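Local coordinates for protein phytochrome Response Regulator RcpA (PDB 1K68) that probably relays phytochrome light signals as a CheY-like response regulator that is phosphorylated on an aspartate and forms a homodimer, at residues A[88-93]-A[109-114]. Numbering follows the deposited sequence. Where two conformers were deposited one is given.
Sequences VVVLST and NCYITK
V90 and I112 lie on neighbouring parallel strands joined by a ladder in which I112 N gives its hydrogen to V90 O (2.7 Å); V90 N to C110 O, S92 N to I112 O and K114 N to S92 O continue it. At the amino-terminal end of the pair N109 grips V88 twice: its N bonds V88 O, and its OD1 receives V88 N at 2.8 Å, almost straight at the hydrogen (171°) but from well above the amide plane. With CG beside its own backbone N (chi1 -62°), the amide turns back to this N-H; OD1 also accepts from K78 NZ. An alanine at N109 would probably leave V88 N without this acceptor and the K78 amine short of one partner. On one face V89 CG1 meets I112 CD1 at 3.9 Å and L91 CD1 meets I112 CG2 at 3.8 Å. On the other, V90 CG1 makes a CH-pi contact over the Y111 ring, 4.1 Å from its centroid and displaced toward the CD1–CE1 rim, while Y111 OH bonds S94 O. At the carboxyl ends K114 runs extended past T93 CG2, its CD 3.6 Å away, and crosses L91 at about a right angle; NZ forms salt bridges with E9 and D14 and a hydrogen bond to the phosphoryl group at position 62, which T93 N also binds, near the magnesium ion. Both strand ends thus line the receiver-domain phosphorylation site. Helix 97-105 connects strands 88-92 and 110-113 as a beta-alpha-beta unit: Y111 packs on that helix, I112 on helix 118-135, and strand 58-60 borders 88-92 while 110-113 forms the sheet edge within the chain.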
loop_
_atom_site.group_PDB
_atom_site.type_symbol
_atom_site.label_atom_id
_atom_site.label_comp_id
_atom_site.label_asym_id
_atom_site.label_seq_id
_atom_site.Cartn_x
_atom_site.Cartn_y
_atom_site.Cartn_z
ATOM N N VAL A 88 -12.924 12.199 16.384
ATOM C CA VAL A 88 -13.174 10.947 15.691
ATOM C C VAL A 88 -13.563 11.254 14.257
ATOM O O VAL A 88 -14.476 12.045 14.011
ATOM C CB VAL A 88 -14.329 10.135 16.335
ATOM C CG1 VAL A 88 -14.643 8.882 15.483
ATOM C CG2 VAL A 88 -13.946 9.705 17.739
ATOM N N VAL A 89 -12.854 10.640 13.316
ATOM C CA VAL A 89 -13.166 10.803 11.906
ATOM C C VAL A 89 -13.610 9.445 11.387
ATOM O O VAL A 89 -12.810 8.506 11.293
ATOM C CB VAL A 89 -11.946 11.246 11.068
ATOM C CG1 VAL A 89 -12.300 11.184 9.580
ATOM C CG2 VAL A 89 -11.546 12.661 11.432
ATOM N N VAL A 90 -14.891 9.318 11.072
ATOM C CA VAL A 90 -15.363 8.057 10.535
ATOM C C VAL A 90 -14.922 8.013 9.076
ATOM O O VAL A 90 -15.152 8.961 8.324
ATOM C CB VAL A 90 -16.902 7.937 10.667
ATOM C CG1 VAL A 90 -17.454 6.888 9.684
ATOM C CG2 VAL A 90 -17.245 7.531 12.100
ATOM N N LEU A 91 -14.228 6.935 8.712
ATOM C CA LEU A 91 -13.738 6.709 7.351
ATOM C C LEU A 91 -14.294 5.337 7.018
ATOM O O LEU A 91 -13.828 4.318 7.530
ATOM C CB LEU A 91 -12.198 6.706 7.312
ATOM C CG LEU A 91 -11.499 6.387 5.985
ATOM C CD1 LEU A 91 -11.951 7.346 4.890
ATOM C CD2 LEU A 91 -9.997 6.476 6.183
ATOM N N SER A 92 -15.304 5.315 6.154
ATOM C CA SER A 92 -15.973 4.070 5.831
ATOM C C SER A 92 -16.416 3.953 4.376
ATOM O O SER A 92 -16.572 4.957 3.674
ATOM C CB SER A 92 -17.190 3.943 6.766
ATOM O OG SER A 92 -18.029 2.866 6.411
ATOM N N THR A 93 -16.615 2.714 3.931
ATOM C CA THR A 93 -17.074 2.446 2.571
ATOM C C THR A 93 -18.559 2.779 2.502
ATOM O O THR A 93 -19.107 3.000 1.426
ATOM C CB THR A 93 -16.927 0.956 2.192
ATOM O OG1 THR A 93 -17.529 0.149 3.213
ATOM C CG2 THR A 93 -15.462 0.570 2.025
ATOM N N ASN A 109 -16.910 13.881 14.654
ATOM C CA ASN A 109 -16.372 15.168 14.219
ATOM C C ASN A 109 -16.528 15.301 12.709
ATOM O O ASN A 109 -16.838 16.376 12.206
ATOM C CB ASN A 109 -14.895 15.310 14.588
ATOM C CG ASN A 109 -14.654 15.267 16.092
ATOM O OD1 ASN A 109 -14.872 14.243 16.725
ATOM N ND2 ASN A 109 -14.212 16.388 16.666
ATOM N N CYS A 110 -16.323 14.200 11.995
ATOM C CA CYS A 110 -16.431 14.209 10.544
ATOM C C CYS A 110 -16.677 12.819 9.982
ATOM O O CYS A 110 -16.245 11.807 10.560
ATOM C CB CYS A 110 -15.150 14.778 9.925
ATOM S SG CYS A 110 -15.312 15.124 8.162
ATOM N N TYR A 111 -17.362 12.770 8.840
ATOM C CA TYR A 111 -17.664 11.502 8.179
ATOM C C TYR A 111 -17.090 11.532 6.765
ATOM O O TYR A 111 -17.332 12.472 6.002
ATOM C CB TYR A 111 -19.184 11.298 8.135
ATOM C CG TYR A 111 -19.661 9.928 7.692
ATOM C CD1 TYR A 111 -20.295 9.066 8.594
ATOM C CD2 TYR A 111 -19.551 9.521 6.359
ATOM C CE1 TYR A 111 -20.819 7.839 8.175
ATOM C CE2 TYR A 111 -20.064 8.296 5.934
ATOM C CZ TYR A 111 -20.702 7.466 6.846
ATOM O OH TYR A 111 -21.250 6.279 6.424
ATOM N N ILE A 112 -16.321 10.508 6.416
ATOM C CA ILE A 112 -15.728 10.440 5.085
ATOM C C ILE A 112 -15.947 9.059 4.487
ATOM O O ILE A 112 -15.746 8.044 5.150
ATOM C CB ILE A 112 -14.208 10.733 5.122
ATOM C CG1 ILE A 112 -13.958 12.141 5.665
ATOM C CG2 ILE A 112 -13.623 10.598 3.720
ATOM C CD1 ILE A 112 -12.512 12.460 5.878
ATOM N N THR A 113 -16.369 9.031 3.229
ATOM C CA THR A 113 -16.601 7.772 2.543
ATOM C C THR A 113 -15.350 7.383 1.779
ATOM O O THR A 113 -14.740 8.213 1.104
ATOM C CB THR A 113 -17.763 7.884 1.551
ATOM O OG1 THR A 113 -17.460 8.900 0.589
ATOM C CG2 THR A 113 -19.046 8.254 2.276
ATOM N N LYS A 114 -14.966 6.118 1.886
ATOM C CA LYS A 114 -13.788 5.635 1.192
ATOM C C LYS A 114 -14.028 5.679 -0.321
ATOM O O LYS A 114 -15.049 5.197 -0.809
ATOM C CB LYS A 114 -13.480 4.209 1.644
ATOM C CG LYS A 114 -13.098 4.085 3.121
ATOM C CD LYS A 114 -12.872 2.628 3.485
ATOM C CE LYS A 114 -12.394 2.485 4.913
ATOM N NZ LYS A 114 -12.431 1.071 5.337
#